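Local coordinates for sefir domain protein (PDB 5Y8E) that probably takes part in signalling through homotypic SEFIR-SEFIR interactions, as a prokaryotic member of the SEFIR family, at residues S9-D14 / I64-Y69; S30-I35 / L141-P146; E71-R76 / T84-P89. All coordinates share one frame; numbering follows the deposited sequence.

Contact 1: S9-D14 / I64-Y69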
loop_
_atom_site.group_PDB
_atom_site.type_symbol
_atom_site.label_atom_id
_atom_site.label_comp_id
_atom_site.label_asym_id
_atom_site.label_seq_id
_atom_site.Cartn_x
_atom_site.Cartn_y
_atom_site.Cartn_z
ATOM N N SER A 9 -6.865 -1.908 -5.040
ATOM C CA SER A 9 -8.174 -1.917 -5.682
ATOM C C SER A 9 -8.372 -3.267 -6.361
ATOM O O SER A 9 -7.405 -3.874 -6.822
ATOM C CB SER A 9 -8.257 -0.799 -6.721
ATOM O OG SER A 9 -9.497 -0.843 -7.401
ATOM N N TRP A 10 -9.610 -3.746 -6.424
ATOM C CA TRP A 10 -9.886 -5.012 -7.098
ATOM C C TRP A 10 -10.026 -4.790 -8.608
ATOM O O TRP A 10 -11.091 -5.009 -9.188
ATOM C CB TRP A 10 -11.150 -5.666 -6.530
ATOM C CG TRP A 10 -10.960 -6.320 -5.174
ATOM C CD1 TRP A 10 -9.995 -6.039 -4.246
ATOM C CD2 TRP A 10 -11.754 -7.380 -4.615
ATOM N NE1 TRP A 10 -10.156 -6.843 -3.134
ATOM C CE2 TRP A 10 -11.225 -7.677 -3.340
ATOM C CE3 TRP A 10 -12.871 -8.094 -5.064
ATOM C CZ2 TRP A 10 -11.773 -8.668 -2.515
ATOM C CZ3 TRP A 10 -13.416 -9.075 -4.241
ATOM C CH2 TRP A 10 -12.865 -9.353 -2.983
ATOM N N SER A 11 -8.931 -4.373 -9.236
ATOM C CA SER A 11 -8.942 -3.944 -10.632
ATOM C C SER A 11 -9.317 -5.054 -11.615
ATOM O O SER A 11 -9.963 -4.800 -12.637
ATOM C CB SER A 11 -7.575 -3.370 -11.003
ATOM O OG SER A 11 -7.162 -2.413 -10.052
ATOM N N SER A 12 -8.907 -6.278 -11.301
ATOM C CA SER A 12 -9.143 -7.427 -12.168
ATOM C C SER A 12 -8.842 -8.675 -11.360
ATOM O O SER A 12 -8.259 -8.581 -10.278
ATOM C CB SER A 12 -8.212 -7.376 -13.373
ATOM O OG SER A 12 -6.868 -7.569 -12.968
ATOM N N GLU A 13 -9.220 -9.843 -11.869
ATOM C CA GLU A 13 -8.915 -11.072 -11.143
ATOM C C GLU A 13 -7.408 -11.316 -11.081
ATOM O O GLU A 13 -6.885 -11.749 -10.053
ATOM C CB GLU A 13 -9.655 -12.275 -11.737
ATOM C CG GLU A 13 -11.172 -12.223 -11.547
ATOM C CD GLU A 13 -11.601 -12.093 -10.083
ATOM O OE1 GLU A 13 -10.820 -12.466 -9.177
ATOM O OE2 GLU A 13 -12.734 -11.620 -9.839
ATOM N N ASP A 14 -6.715 -11.026 -12.179
ATOM C CA ASP A 14 -5.263 -11.181 -12.223
ATOM C C ASP A 14 -4.579 -10.267 -11.218
ATOM O O ASP A 14 -3.590 -10.649 -10.586
ATOM C CB ASP A 14 -4.723 -10.892 -13.625
ATOM C CG ASP A 14 -5.002 -12.011 -14.597
ATOM O OD1 ASP A 14 -5.404 -13.110 -14.153
ATOM O OD2 ASP A 14 -4.801 -11.794 -15.811
ATOM N N ILE A 64 -0.862 -0.253 -3.275
ATOM C CA ILE A 64 -0.628 -0.901 -4.561
ATOM C C ILE A 64 -1.123 0.017 -5.670
ATOM O O ILE A 64 -2.316 0.056 -6.000
ATOM C CB ILE A 64 -1.296 -2.283 -4.655
ATOM C CG1 ILE A 64 -0.882 -3.162 -3.469
ATOM C CG2 ILE A 64 -0.948 -2.944 -5.982
ATOM C CD1 ILE A 64 0.633 -3.272 -3.261
ATOM N N CYS A 65 -0.193 0.764 -6.240
ATOM C CA CYS A 65 -0.563 1.798 -7.183
ATOM C C CYS A 65 -0.504 1.317 -8.618
ATOM O O CYS A 65 0.466 1.580 -9.332
ATOM C CB CYS A 65 0.343 3.004 -6.991
ATOM S SG CYS A 65 0.095 3.862 -5.424
ATOM N N ASP A 66 -1.536 0.596 -9.043
ATOM C CA ASP A 66 -1.731 0.396 -10.470
ATOM C C ASP A 66 -2.517 1.587 -11.016
ATOM O O ASP A 66 -2.905 2.482 -10.253
ATOM C CB ASP A 66 -2.392 -0.959 -10.782
ATOM C CG ASP A 66 -3.778 -1.119 -10.159
ATOM O OD1 ASP A 66 -4.161 -0.340 -9.253
ATOM O OD2 ASP A 66 -4.486 -2.062 -10.572
ATOM N N LYS A 67 -2.735 1.614 -12.325
ATOM C CA LYS A 67 -3.415 2.749 -12.950
ATOM C C LYS A 67 -4.805 2.952 -12.350
ATOM O O LYS A 67 -5.218 4.082 -12.074
ATOM C CB LYS A 67 -3.508 2.550 -14.462
ATOM C CG LYS A 67 -4.327 3.611 -15.177
ATOM C CD LYS A 67 -4.165 3.515 -16.683
ATOM C CE LYS A 67 -3.186 4.568 -17.186
ATOM N NZ LYS A 67 -2.816 4.390 -18.625
ATOM N N ASP A 68 -5.506 1.845 -12.132
ATOM C CA ASP A 68 -6.868 1.880 -11.609
ATOM C C ASP A 68 -6.938 2.537 -10.236
ATOM O O ASP A 68 -7.788 3.394 -9.993
ATOM C CB ASP A 68 -7.438 0.462 -11.538
ATOM C CG ASP A 68 -8.873 0.433 -11.046
ATOM O OD1 ASP A 68 -9.758 0.934 -11.775
ATOM O OD2 ASP A 68 -9.115 -0.095 -9.937
ATOM N N TYR A 69 -6.049 2.131 -9.337
ATOM C CA TYR A 69 -6.056 2.659 -7.978
ATOM C C TYR A 69 -5.849 4.164 -8.021
ATOM O O TYR A 69 -6.561 4.924 -7.372
ATOM C CB TYR A 69 -4.937 2.008 -7.164
ATOM C CG TYR A 69 -4.969 2.313 -5.681
ATOM C CD1 TYR A 69 -4.424 3.491 -5.182
ATOM C CD2 TYR A 69 -5.532 1.416 -4.780
ATOM C CE1 TYR A 69 -4.444 3.772 -3.829
ATOM C CE2 TYR A 69 -5.557 1.687 -3.417
ATOM C CZ TYR A 69 -5.010 2.866 -2.954
ATOM O OH TYR A 69 -5.024 3.146 -1.608
HETATM O O HOH W 1 -4.469 -1.657 -6.642
#
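Ser11 sets its hydroxyl between two carboxylates: OG lies 2.7 Å from Asp66 OD2 and 3.0 Å from Asp68 OD2, and its single proton may serve either oxygen. The site lies at the C-terminal ends of the parallel strands 3-7 and 60-65 of the SEFIR domain's mixed sheet, where the turn after strand 3-7 meets the junction of strand 60-65 and helix 67-75. Ser9 settles its own bond: OG, anti to its backbone N (chi1 177°), donates to Asp68 OD2 at 2.7 Å, meeting that oxygen nearly in line with its C-O bond. Asp68 OD2 therefore has both serine hydroxyls close by. Asp66 is the N-cap of helix 67-75; its OD1 accepts from Tyr69 N at 3.1 Å, the donor standing above the carboxylate plane, while OD2 faces Ser11. With two carboxylates so close together, the hydroxyl between them may ease their repulsion. The Tyr69 ring presents its CD2 edge to Ser9, and its OH continues to Ser7 OG. A water completes the joint, accepting from Ser9 N at 2.9 Å and donating to Asp66 OD1 at 2.9 Å and to Ile64 O at 2.8 Å.

Contact 2: S30-I35 / L141-P146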
loop_
_atom_site.group_PDB
_atom_site.type_symbol
_atom_site.label_atom_id
_atom_site.label_comp_id
_atom_site.label_asym_id
_atom_site.label_seq_id
_atom_site.Cartn_x
_atom_site.Cartn_y
_atom_site.Cartn_z
ATOM N N SER A 30 9.451 -13.209 4.401
ATOM C CA SER A 30 9.910 -11.957 5.002
ATOM C C SER A 30 9.551 -11.797 6.483
ATOM O O SER A 30 9.884 -10.785 7.097
ATOM C CB SER A 30 9.419 -10.757 4.186
ATOM O OG SER A 30 9.888 -10.838 2.850
ATOM N N GLY A 31 8.881 -12.791 7.057
ATOM C CA GLY A 31 8.633 -12.799 8.492
ATOM C C GLY A 31 7.768 -11.658 9.004
ATOM O O GLY A 31 7.951 -11.186 10.127
ATOM N N VAL A 32 6.830 -11.201 8.187
ATOM C CA VAL A 32 5.900 -10.172 8.643
ATOM C C VAL A 32 4.484 -10.718 8.733
ATOM O O VAL A 32 4.175 -11.773 8.173
ATOM C CB VAL A 32 5.907 -8.924 7.735
ATOM C CG1 VAL A 32 7.302 -8.308 7.658
ATOM C CG2 VAL A 32 5.379 -9.258 6.348
ATOM N N GLU A 33 3.628 -9.995 9.447
ATOM C CA GLU A 33 2.208 -10.304 9.493
ATOM C C GLU A 33 1.508 -9.412 8.490
ATOM O O GLU A 33 1.736 -8.202 8.479
ATOM C CB GLU A 33 1.655 -10.033 10.892
ATOM C CG GLU A 33 2.257 -10.925 11.971
ATOM C CD GLU A 33 1.823 -12.368 11.836
ATOM O OE1 GLU A 33 0.850 -12.640 11.103
ATOM O OE2 GLU A 33 2.455 -13.239 12.462
ATOM N N VAL A 34 0.672 -9.999 7.637
ATOM C CA VAL A 34 -0.025 -9.211 6.623
ATOM C C VAL A 34 -1.510 -9.124 6.936
ATOM O O VAL A 34 -2.161 -10.137 7.228
ATOM C CB VAL A 34 0.205 -9.752 5.184
ATOM C CG1 VAL A 34 -0.664 -9.004 4.178
ATOM C CG2 VAL A 34 1.668 -9.622 4.800
ATOM N N ILE A 35 -2.022 -7.897 6.910
ATOM C CA ILE A 35 -3.451 -7.640 7.020
ATOM C C ILE A 35 -4.045 -7.514 5.617
ATOM O O ILE A 35 -3.786 -6.537 4.906
ATOM C CB ILE A 35 -3.729 -6.341 7.817
ATOM C CG1 ILE A 35 -3.055 -6.405 9.190
ATOM C CG2 ILE A 35 -5.231 -6.124 7.957
ATOM C CD1 ILE A 35 -3.048 -5.068 9.963
ATOM N N LEU A 141 12.351 -1.883 2.893
ATOM C CA LEU A 141 11.513 -0.747 3.293
ATOM C C LEU A 141 10.546 -1.117 4.420
ATOM O O LEU A 141 10.279 -0.312 5.321
ATOM C CB LEU A 141 10.742 -0.220 2.083
ATOM C CG LEU A 141 11.586 0.494 1.025
ATOM C CD1 LEU A 141 10.815 0.629 -0.273
ATOM C CD2 LEU A 141 12.007 1.859 1.547
ATOM N N ILE A 142 10.019 -2.333 4.368
ATOM C CA ILE A 142 9.099 -2.809 5.400
ATOM C C ILE A 142 9.779 -2.895 6.769
ATOM O O ILE A 142 9.214 -2.460 7.779
ATOM C CB ILE A 142 8.463 -4.158 4.999
ATOM C CG1 ILE A 142 7.343 -3.920 3.977
ATOM C CG2 ILE A 142 7.922 -4.896 6.229
ATOM C CD1 ILE A 142 6.860 -5.189 3.272
ATOM N N TRP A 143 11.002 -3.413 6.794
ATOM C CA TRP A 143 11.737 -3.599 8.047
ATOM C C TRP A 143 12.463 -2.342 8.527
ATOM O O TRP A 143 12.938 -2.276 9.660
ATOM C CB TRP A 143 12.711 -4.780 7.919
ATOM C CG TRP A 143 12.018 -6.107 8.047
ATOM C CD1 TRP A 143 11.438 -6.842 7.044
ATOM C CD2 TRP A 143 11.804 -6.842 9.257
ATOM N NE1 TRP A 143 10.893 -7.998 7.562
ATOM C CE2 TRP A 143 11.104 -8.018 8.917
ATOM C CE3 TRP A 143 12.150 -6.625 10.594
ATOM C CZ2 TRP A 143 10.739 -8.971 9.872
ATOM C CZ3 TRP A 143 11.789 -7.568 11.537
ATOM C CH2 TRP A 143 11.096 -8.729 11.172
ATOM N N GLU A 144 12.551 -1.342 7.664
ATOM C CA GLU A 144 13.168 -0.075 8.038
ATOM C C GLU A 144 12.282 0.674 9.037
ATOM O O GLU A 144 11.055 0.596 8.978
ATOM C CB GLU A 144 13.372 0.770 6.780
ATOM C CG GLU A 144 14.122 2.070 6.979
ATOM C CD GLU A 144 14.105 2.928 5.730
ATOM O OE1 GLU A 144 13.057 2.981 5.049
ATOM O OE2 GLU A 144 15.145 3.548 5.428
ATOM N N GLU A 145 12.905 1.392 9.964
ATOM C CA GLU A 145 12.160 2.208 10.913
ATOM C C GLU A 145 12.640 3.651 10.848
ATOM O O GLU A 145 13.453 4.073 11.673
ATOM C CB GLU A 145 12.304 1.658 12.332
ATOM C CG GLU A 145 11.735 0.253 12.504
ATOM C CD GLU A 145 11.649 -0.171 13.957
ATOM O OE1 GLU A 145 10.962 0.514 14.738
ATOM O OE2 GLU A 145 12.277 -1.184 14.322
ATOM N N PRO A 146 12.137 4.411 9.859
ATOM C CA PRO A 146 12.596 5.780 9.589
ATOM C C PRO A 146 12.219 6.756 10.701
ATOM O O PRO A 146 12.818 7.823 10.794
ATOM C CB PRO A 146 11.875 6.146 8.283
ATOM C CG PRO A 146 10.704 5.239 8.216
ATOM C CD PRO A 146 11.125 3.966 8.882
#
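Trp143 reaches across from the last turn of helix 131-143 to the link between helix 13-29 and strand 33-35, and its indole NE1 donates to Ser30 O at 3.0 Å. The contact thereby ties the C-terminal helix of the SEFIR fold to the connection leading into strand 33-35. The side chain leaves the helix with CG anti to its own carbonyl carbon (chi1 -78°), and chi2 turns the indole plane roughly perpendicular to the CA-CB-CG plane. The carbonyl oxygen lies at the ring edge, close to the indole plane, and the donor sits in the carbonyl plane with a C=O...N angle of 159°; the hydrogen bond is bent at the hydrogen (N-H...O 142°). Farther along the same ring, CZ2 comes within 3.6 Å of Gly31 O, at the residue whose positive phi takes the chain out of helix 13-29.

Val32 packs beside the indole. Its CG1 approaches the ring obliquely, 3.6 Å from Trp143 NE1, and touches Ile142 CG2 at 3.8 Å; the Val32 and Ile142 side chains cross at about a right angle. Leu26 of helix 13-29 packs against both aliphatic residues, and Ser30 OG bonds to Tyr135 and Glu139 of helix 131-143. The chemistry is thus divided: one directed bond fixes the more exposed indole to a backbone carbonyl, while undirected aliphatic contact joins buried Val32 and Ile142.

Contact 3: E71-R76 / T84-P89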
loop_
_atom_site.group_PDB
_atom_site.type_symbol
_atom_site.label_atom_id
_atom_site.label_comp_id
_atom_site.label_asym_id
_atom_site.label_seq_id
_atom_site.Cartn_x
_atom_site.Cartn_y
_atom_site.Cartn_z
ATOM N N GLU A 71 -6.229 6.368 -10.556
ATOM C CA GLU A 71 -7.279 7.137 -11.213
ATOM C C GLU A 71 -8.508 7.301 -10.311
ATOM O O GLU A 71 -9.140 8.357 -10.297
ATOM C CB GLU A 71 -7.641 6.523 -12.573
ATOM C CG GLU A 71 -6.460 6.507 -13.543
ATOM C CD GLU A 71 -6.872 6.389 -14.999
ATOM O OE1 GLU A 71 -7.858 5.677 -15.292
ATOM O OE2 GLU A 71 -6.201 7.011 -15.853
ATOM N N LYS A 72 -8.819 6.267 -9.536
ATOM C CA LYS A 72 -9.943 6.326 -8.606
ATOM C C LYS A 72 -9.599 7.183 -7.389
ATOM O O LYS A 72 -10.444 7.917 -6.869
ATOM C CB LYS A 72 -10.339 4.914 -8.177
ATOM C CG LYS A 72 -11.096 4.109 -9.245
ATOM C CD LYS A 72 -10.956 2.609 -8.993
ATOM C CE LYS A 72 -12.066 1.796 -9.653
ATOM N NZ LYS A 72 -13.292 1.744 -8.805
ATOM N N ALA A 73 -8.351 7.091 -6.946
ATOM C CA ALA A 73 -7.870 7.904 -5.832
ATOM C C ALA A 73 -7.922 9.376 -6.215
ATOM O O ALA A 73 -8.215 10.241 -5.382
ATOM C CB ALA A 73 -6.459 7.511 -5.464
ATOM N N ASN A 74 -7.636 9.654 -7.483
ATOM C CA ASN A 74 -7.649 11.019 -7.986
ATOM C C ASN A 74 -9.050 11.574 -8.247
ATOM O O ASN A 74 -9.271 12.776 -8.125
ATOM C CB ASN A 74 -6.801 11.119 -9.259
ATOM C CG ASN A 74 -5.311 11.018 -8.984
ATOM O OD1 ASN A 74 -4.854 11.251 -7.863
ATOM N ND2 ASN A 74 -4.543 10.682 -10.015
ATOM N N THR A 75 -9.992 10.703 -8.600
ATOM C CA THR A 75 -11.315 11.151 -9.041
ATOM C C THR A 75 -12.396 11.123 -7.954
ATOM O O THR A 75 -13.068 12.134 -7.722
ATOM C CB THR A 75 -11.797 10.344 -10.260
ATOM O OG1 THR A 75 -10.778 10.354 -11.268
ATOM C CG2 THR A 75 -13.072 10.945 -10.828
ATOM N N ARG A 76 -12.567 9.968 -7.310
ATOM C CA ARG A 76 -13.588 9.784 -6.273
ATOM C C ARG A 76 -15.001 10.042 -6.801
ATOM O O ARG A 76 -15.726 10.862 -6.240
ATOM C CB ARG A 76 -13.313 10.697 -5.071
ATOM C CG ARG A 76 -12.499 10.074 -3.958
ATOM C CD ARG A 76 -11.759 11.141 -3.164
ATOM N NE ARG A 76 -10.542 11.567 -3.851
ATOM C CZ ARG A 76 -10.135 12.827 -3.943
ATOM N NH1 ARG A 76 -10.850 13.796 -3.391
ATOM N NH2 ARG A 76 -9.013 13.120 -4.589
ATOM N N THR A 84 -15.849 2.328 -0.233
ATOM C CA THR A 84 -14.604 2.861 -0.731
ATOM C C THR A 84 -13.379 2.055 -0.156
ATOM O O THR A 84 -13.288 1.852 1.020
ATOM C CB THR A 84 -14.552 4.344 -0.373
ATOM O OG1 THR A 84 -15.631 5.035 -1.012
ATOM C CG2 THR A 84 -13.253 4.972 -0.754
ATOM N N MET A 85 -12.469 1.614 -1.017
ATOM C CA MET A 85 -11.320 0.854 -0.568
ATOM C C MET A 85 -9.966 1.516 -0.953
ATOM O O MET A 85 -8.941 0.939 -0.782
ATOM C CB MET A 85 -11.373 -0.593 -1.058
ATOM C CG MET A 85 -11.031 -0.784 -2.491
ATOM S SD MET A 85 -11.650 -2.444 -3.159
ATOM C CE MET A 85 -10.915 -3.499 -2.031
ATOM N N ILE A 86 -10.020 2.740 -1.446
ATOM C CA ILE A 86 -8.890 3.461 -1.932
ATOM C C ILE A 86 -8.582 4.637 -0.957
ATOM O O ILE A 86 -9.438 5.350 -0.592
ATOM C CB ILE A 86 -9.198 3.978 -3.381
ATOM C CG1 ILE A 86 -9.314 2.738 -4.295
ATOM C CG2 ILE A 86 -8.214 4.890 -3.849
ATOM C CD1 ILE A 86 -9.662 2.996 -5.624
ATOM N N ILE A 87 -7.334 4.764 -0.584
ATOM C CA ILE A 87 -6.923 5.782 0.334
ATOM C C ILE A 87 -7.379 7.175 -0.136
ATOM O O ILE A 87 -7.179 7.546 -1.241
ATOM C CB ILE A 87 -5.417 5.729 0.554
ATOM C CG1 ILE A 87 -5.043 4.505 1.358
ATOM C CG2 ILE A 87 -4.921 6.895 1.283
ATOM C CD1 ILE A 87 -3.607 4.250 1.386
ATOM N N THR A 88 -7.938 7.926 0.807
ATOM C CA THR A 88 -8.379 9.303 0.555
ATOM C C THR A 88 -7.399 10.366 1.083
ATOM O O THR A 88 -6.664 10.101 1.960
ATOM C CB THR A 88 -9.724 9.581 1.323
ATOM O OG1 THR A 88 -9.490 9.396 2.686
ATOM C CG2 THR A 88 -10.796 8.632 0.889
ATOM N N PRO A 89 -7.496 11.606 0.582
ATOM C CA PRO A 89 -6.627 12.661 1.112
ATOM C C PRO A 89 -6.753 12.773 2.626
ATOM O O PRO A 89 -5.742 12.926 3.309
ATOM C CB PRO A 89 -7.174 13.924 0.448
ATOM C CG PRO A 89 -7.700 13.434 -0.869
ATOM C CD PRO A 89 -8.292 12.079 -0.566
HETATM O O HOH W 2 -8.843 9.071 -2.761
#
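The last turns of helix 67-75 run beside an irregular segment, 84-89, and the backbones come closest at Ala73 and Ile86, whose CA atoms are 6.0 Å apart. Arg76 ends the helix with positive phi. A water bridges the two backbones, donating to Ala73 O at 2.9 Å and to Ile87 O at 2.7 Å. Ile86 carries most of the apolar contact, its two branches meeting different helix residues: CG2, anti to the backbone N, meets Ala73 CB at 3.5 Å, while CD1 presses on Lys72 CB at 3.3 Å, tighter than usual van der Waals contact, and also reaches CD of the lysine. Arg76 folds back on its own helix, NE and NH2 both donating to Ala73 O at 3.1 Å, with that oxygen in the guanidinium plane. This double grip fixes the group's rotation and turns one face to Pro89, whose CD sits 3.9 Å above its centre. The contact closes the short excursion between helices 67-75 and 89-93: Thr88 caps the latter through Ile91 N, Pro89 also packs on Phe117, and Ile87 turns away from helix 67-75 to meet Met51 and Ile55 of helix 47-57.

Overall arrangement
Contacts 1 and 3 adjoin, their centres about 12 Å apart, and share helix 67-75: contact 1 holds its N-terminal start and contact 3 its C-terminal end. They meet directly where Tyr69 OH lies 3.0 Å from Ile87 N, a probable hydrogen bond, and where Trp10 CD1 packs 3.5 Å from Met85 CE. Contact 2 lies on the opposite side of the chain's centre from both, with centres about 22 Å from contact 1 and about 24 Å from contact 3. It nevertheless reaches the same sheet as contact 1, and helix 13-29 runs from the 9-14 segment of contact 1 toward the 30-35 segment of contact 2.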